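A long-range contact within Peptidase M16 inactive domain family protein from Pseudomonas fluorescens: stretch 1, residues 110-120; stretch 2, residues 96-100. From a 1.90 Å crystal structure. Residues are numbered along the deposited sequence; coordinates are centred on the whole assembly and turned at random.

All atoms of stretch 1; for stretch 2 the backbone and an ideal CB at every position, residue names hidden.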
ATOM      1  N   PRO A 110     -27.303  -8.690  -1.350  1.00 14.69           N
ATOM      2  CA  PRO A 110     -26.468  -9.508  -2.243  1.00 14.10           C
ATOM      3  C   PRO A 110     -25.005  -9.499  -1.781  1.00 14.06           C
ATOM      4  O   PRO A 110     -24.324 -10.521  -1.821  1.00 15.91           O
ATOM      5  CB  PRO A 110     -26.631  -8.818  -3.596  1.00 14.09           C
ATOM      6  CG  PRO A 110     -28.005  -8.248  -3.516  1.00 15.93           C
ATOM      7  CD  PRO A 110     -28.038  -7.673  -2.122  1.00 13.97           C
ATOM      8  N   ALA A 111     -24.533  -8.335  -1.340  1.00 12.70           N
ATOM      9  CA  ALA A 111     -23.157  -8.192  -0.876  1.00 12.76           C
ATOM     10  C   ALA A 111     -22.880  -9.031   0.372  1.00 13.14           C
ATOM     11  O   ALA A 111     -21.807  -9.615   0.504  1.00 12.16           O
ATOM     12  CB  ALA A 111     -22.846  -6.723  -0.595  1.00 14.91           C
ATOM     13  N   LEU A 112     -23.849  -9.091   1.281  1.00 11.58           N
ATOM     14  CA  LEU A 112     -23.679  -9.867   2.506  1.00 12.23           C
ATOM     15  C   LEU A 112     -23.727 -11.365   2.247  1.00 11.11           C
ATOM     16  O   LEU A 112     -23.045 -12.138   2.923  1.00  9.79           O
ATOM     17  CB  LEU A 112     -24.738  -9.469   3.535  1.00 11.69           C
ATOM     18  CG  LEU A 112     -24.498  -8.087   4.143  1.00 14.24           C
ATOM     19  CD1 LEU A 112     -25.778  -7.600   4.804  1.00 15.78           C
ATOM     20  CD2 LEU A 112     -23.342  -8.150   5.135  1.00 12.99           C
ATOM     21  N   LYS A 113     -24.533 -11.778   1.275  1.00 11.23           N
ATOM     22  CA  LYS A 113     -24.617 -13.193   0.927  1.00 12.95           C
ATOM     23  C   LYS A 113     -23.280 -13.646   0.363  1.00 10.62           C
ATOM     24  O   LYS A 113     -22.810 -14.745   0.664  1.00 12.77           O
ATOM     25  CB  LYS A 113     -25.709 -13.441  -0.111  1.00 15.00           C
ATOM     26  CG  LYS A 113     -27.113 -13.309   0.434  1.00 19.44           C
ATOM     27  CD  LYS A 113     -28.152 -13.706  -0.611  1.00 22.26           C
ATOM     28  CE  LYS A 113     -28.012 -15.168  -1.010  1.00 23.81           C
ATOM     29  NZ  LYS A 113     -29.073 -15.587  -1.981  1.00 25.16           N
ATOM     30  N   LEU A 114     -22.664 -12.796  -0.453  1.00  9.70           N
ATOM     31  CA  LEU A 114     -21.370 -13.122  -1.037  1.00  9.40           C
ATOM     32  C   LEU A 114     -20.300 -13.132   0.054  1.00 10.14           C
ATOM     33  O   LEU A 114     -19.443 -14.016   0.092  1.00  9.73           O
ATOM     34  CB  LEU A 114     -21.002 -12.102  -2.125  1.00 10.36           C
ATOM     35  CG  LEU A 114     -19.609 -12.212  -2.758  1.00 10.35           C
ATOM     36  CD1 LEU A 114     -19.390 -13.620  -3.318  1.00 12.50           C
ATOM     37  CD2 LEU A 114     -19.475 -11.163  -3.858  1.00 12.40           C
ATOM     38  N   PHE A 115     -20.358 -12.144   0.941  1.00 10.01           N
ATOM     39  CA  PHE A 115     -19.404 -12.035   2.041  1.00  9.75           C
ATOM     40  C   PHE A 115     -19.471 -13.263   2.957  1.00  9.55           C
ATOM     41  O   PHE A 115     -18.443 -13.817   3.339  1.00  9.74           O
ATOM     42  CB  PHE A 115     -19.690 -10.777   2.861  1.00  8.85           C
ATOM     43  CG  PHE A 115     -18.730 -10.561   4.003  1.00  9.36           C
ATOM     44  CD1 PHE A 115     -17.425 -10.149   3.762  1.00  8.61           C
ATOM     45  CD2 PHE A 115     -19.129 -10.790   5.316  1.00  9.93           C
ATOM     46  CE1 PHE A 115     -16.529  -9.951   4.814  1.00 10.25           C
ATOM     47  CE2 PHE A 115     -18.240 -10.597   6.380  1.00 11.26           C
ATOM     48  CZ  PHE A 115     -16.938 -10.186   6.128  1.00  9.26           C
ATOM     49  N   ALA A 116     -20.685 -13.676   3.313  1.00  9.31           N
ATOM     50  CA  ALA A 116     -20.861 -14.838   4.179  1.00 11.06           C
ATOM     51  C   ALA A 116     -20.259 -16.078   3.519  1.00 12.32           C
ATOM     52  O   ALA A 116     -19.588 -16.881   4.171  1.00  9.85           O
ATOM     53  CB  ALA A 116     -22.349 -15.063   4.464  1.00 10.61           C
ATOM     54  N   GLU A 117     -20.505 -16.231   2.222  1.00 13.70           N
ATOM     55  CA  GLU A 117     -19.985 -17.365   1.473  1.00 15.36           C
ATOM     56  C   GLU A 117     -18.456 -17.348   1.462  1.00 13.76           C
ATOM     57  O   GLU A 117     -17.815 -18.369   1.692  1.00 13.49           O
ATOM     58  CB  GLU A 117     -20.515 -17.331   0.035  1.00 19.44           C
ATOM     59  CG  GLU A 117     -20.107 -18.529  -0.812  1.00 28.52           C
ATOM     60  CD  GLU A 117     -21.127 -19.658  -0.789  1.00 33.96           C
ATOM     61  OE1 GLU A 117     -22.280 -19.434  -1.221  1.00 38.28           O
ATOM     62  OE2 GLU A 117     -20.778 -20.774  -0.349  1.00 37.38           O
ATOM     63  N   VAL A 118     -17.877 -16.185   1.197  1.00 13.08           N
ATOM     64  CA  VAL A 118     -16.421 -16.044   1.153  1.00 11.03           C
ATOM     65  C   VAL A 118     -15.742 -16.416   2.480  1.00 12.58           C
ATOM     66  O   VAL A 118     -14.784 -17.198   2.510  1.00 10.01           O
ATOM     67  CB  VAL A 118     -16.021 -14.591   0.746  1.00 12.11           C
ATOM     68  CG1 VAL A 118     -14.558 -14.319   1.080  1.00  9.73           C
ATOM     69  CG2 VAL A 118     -16.248 -14.395  -0.754  1.00  9.02           C
ATOM     70  N   VAL A 119     -16.244 -15.879   3.583  1.00 10.66           N
ATOM     71  CA  VAL A 119     -15.631 -16.165   4.869  1.00 10.43           C
ATOM     72  C   VAL A 119     -16.037 -17.509   5.467  1.00  9.83           C
ATOM     73  O   VAL A 119     -15.226 -18.161   6.112  1.00  8.59           O
ATOM     74  CB  VAL A 119     -15.935 -15.035   5.882  1.00 10.27           C
ATOM     75  CG1 VAL A 119     -15.176 -15.266   7.182  1.00 10.35           C
ATOM     76  CG2 VAL A 119     -15.556 -13.687   5.274  1.00  7.33           C
ATOM     77  N   GLY A 120     -17.272 -17.943   5.233  1.00 10.70           N
ATOM     78  CA  GLY A 120     -17.713 -19.208   5.803  1.00  9.71           C
ATOM     79  C   GLY A 120     -17.559 -20.470   4.965  1.00 11.45           C
ATOM     80  O   GLY A 120     -17.450 -21.571   5.513  1.00  9.10           O
ATOM     81  N   UNK A  96      -8.641 -11.052  10.335  1.00 10.61           N
ATOM     82  CA  UNK A  96      -9.854 -10.305  10.055  1.00 11.34           C
ATOM     83  C   UNK A  96     -10.390 -10.447   8.641  1.00 10.69           C
ATOM     84  O   UNK A  96      -9.663 -10.776   7.701  1.00  8.75           O
ATOM     85  CB  UNK A  96      -9.603  -8.823  10.340  1.00 11.34           C
ATOM     86  N   UNK A  97     -11.692 -10.219   8.529  1.00  7.71           N
ATOM     87  CA  UNK A  97     -12.402 -10.230   7.265  1.00  6.83           C
ATOM     88  C   UNK A  97     -13.376  -9.074   7.460  1.00  7.48           C
ATOM     89  O   UNK A  97     -14.090  -9.015   8.473  1.00  5.49           O
ATOM     90  CB  UNK A  97     -13.081 -11.564   6.949  1.00  6.83           C
ATOM     91  N   UNK A  98     -13.393  -8.148   6.510  1.00  5.24           N
ATOM     92  CA  UNK A  98     -14.255  -6.981   6.621  1.00 10.02           C
ATOM     93  C   UNK A  98     -15.001  -6.650   5.339  1.00 12.10           C
ATOM     94  O   UNK A  98     -14.588  -7.029   4.240  1.00 11.76           O
ATOM     95  CB  UNK A  98     -13.424  -5.770   7.049  1.00 10.02           C
ATOM     96  N   UNK A  99     -16.102  -5.927   5.498  1.00 12.67           N
ATOM     97  CA  UNK A  99     -16.932  -5.515   4.377  1.00 13.35           C
ATOM     98  C   UNK A  99     -17.494  -4.119   4.606  1.00 15.73           C
ATOM     99  O   UNK A  99     -18.074  -3.841   5.654  1.00 18.04           O
ATOM    100  CB  UNK A  99     -18.068  -6.515   4.156  1.00 13.35           C
ATOM    101  N   UNK A 100     -17.295  -3.235   3.639  1.00 15.79           N
ATOM    102  CA  UNK A 100     -17.871  -1.903   3.725  1.00 15.26           C
ATOM    103  C   UNK A 100     -18.898  -1.975   2.606  1.00 15.00           C
ATOM    104  O   UNK A 100     -18.579  -2.408   1.500  1.00 11.04           O
ATOM    105  CB  UNK A 100     -16.857  -0.768   3.570  1.00 15.26           C
TER

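Stretch 2 is a segment of a longer strand, running almost antiparallel to the helix of stretch 1, with 171° between their N-to-C directions and 9.9 Å between the axes at closest approach. In a strand, successive CB atoms alternate in direction, so a helix packed against it meets every second residue. Here the helix offers a hydrocarbon surface built from A111, L112, F115 and V119. Its backbone amides from 114 to 120 are already engaged in the helix's own hydrogen bonds, so what remains for the strand is chiefly apolar packing.

Position 96 has no atom of stretch 1 within 5.5 Å of its ideal CB. The helix therefore sets no limit on it, and only the extended backbone, with phi/psi of -129/155, gives a mild preference for beta-branched residues. The deposited residue is V96, which suits such a backbone and makes no contact with the helix.

Position 97 is quite different. Its CA-to-CB bond points toward the helix, and the ideal CB already lies 3.7 Å from V119 CG2 and 4.2 Å from F115 CZ. With carbon already at van der Waals distance, a small apolar residue fits well; glycine would fit but leave the methyl's place empty, and the backbone alone does not settle how a longer chain might turn aside. The residue is A97. Its CB packs 3.7 Å from V119 CG2 and 4.1 Å from F115 CZ, filling the angle between the two side chains. Its carbonyl also meets the phenyl ring, A97 O lying 3.9 Å from F115 CZ at the ring edge, near its plane.

Position 98 points away, and its CB finds nothing of the helix within 5.5 Å. Many residues, polar ones included, could serve, because stretch 1 asks nothing of this side chain. It is S98, chi1 in the p well. The contact made here comes from the backbone: S98 O approaches F115 CE1 at 3.6 Å.

Position 99 turns back toward the helix, its ideal CB 3.7 Å from F115 CD1. The F115 ring lies beneath it, while A111 and L112 lie further along, one turn back in the helix. An aliphatic chain long enough to reach them is favoured; leucine, isoleucine or methionine could all be considered, whereas a charged group would find no partner in stretch 1. The residue is L99, with chi1 t and chi2 p. Its CB sits over one face of the phenyl ring, 4.0 Å from the F115 centroid and 21° off the ring normal, a CH-pi contact. Beyond the ring, L99 CD2 packs 3.7 Å from L112 CD2 and lies 4.2 Å from A111 O, so this one side chain bridges two turns of the helix.

Position 100 again has no helix atom near its CB, leaving the choice wide, long polar chains included. It is R100, which makes no contact with stretch 1.

Stretch 2 (96-100) VASLR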
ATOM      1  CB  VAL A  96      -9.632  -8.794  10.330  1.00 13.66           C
ATOM      2  CG1 VAL A  96      -8.962  -8.602  11.696  1.00 15.53           C
ATOM      3  CG2 VAL A  96      -8.765  -8.183   9.241  1.00 15.59           C
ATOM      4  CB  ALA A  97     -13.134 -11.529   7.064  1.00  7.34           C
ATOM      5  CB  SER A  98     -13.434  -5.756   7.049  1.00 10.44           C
ATOM      6  OG  SER A  98     -12.439  -5.424   6.091  1.00 12.68           O
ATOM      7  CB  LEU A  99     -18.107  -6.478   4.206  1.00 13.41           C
ATOM      8  CG  LEU A  99     -19.113  -6.121   3.109  1.00 13.39           C
ATOM      9  CD1 LEU A  99     -18.559  -6.561   1.766  1.00 13.13           C
ATOM     10  CD2 LEU A  99     -20.437  -6.817   3.368  1.00 11.16           C
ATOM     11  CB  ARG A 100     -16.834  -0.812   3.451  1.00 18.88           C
ATOM     12  CG  ARG A 100     -17.451   0.580   3.390  1.00 24.87           C
ATOM     13  CD  ARG A 100     -16.465   1.713   3.721  1.00 30.79           C
ATOM     14  NE  ARG A 100     -15.300   1.762   2.835  1.00 35.54           N
ATOM     15  CZ  ARG A 100     -14.202   1.025   2.993  1.00 38.27           C
ATOM     16  NH1 ARG A 100     -14.108   0.172   4.008  1.00 38.97           N
ATOM     17  NH2 ARG A 100     -13.193   1.142   2.137  1.00 39.57           N
TER
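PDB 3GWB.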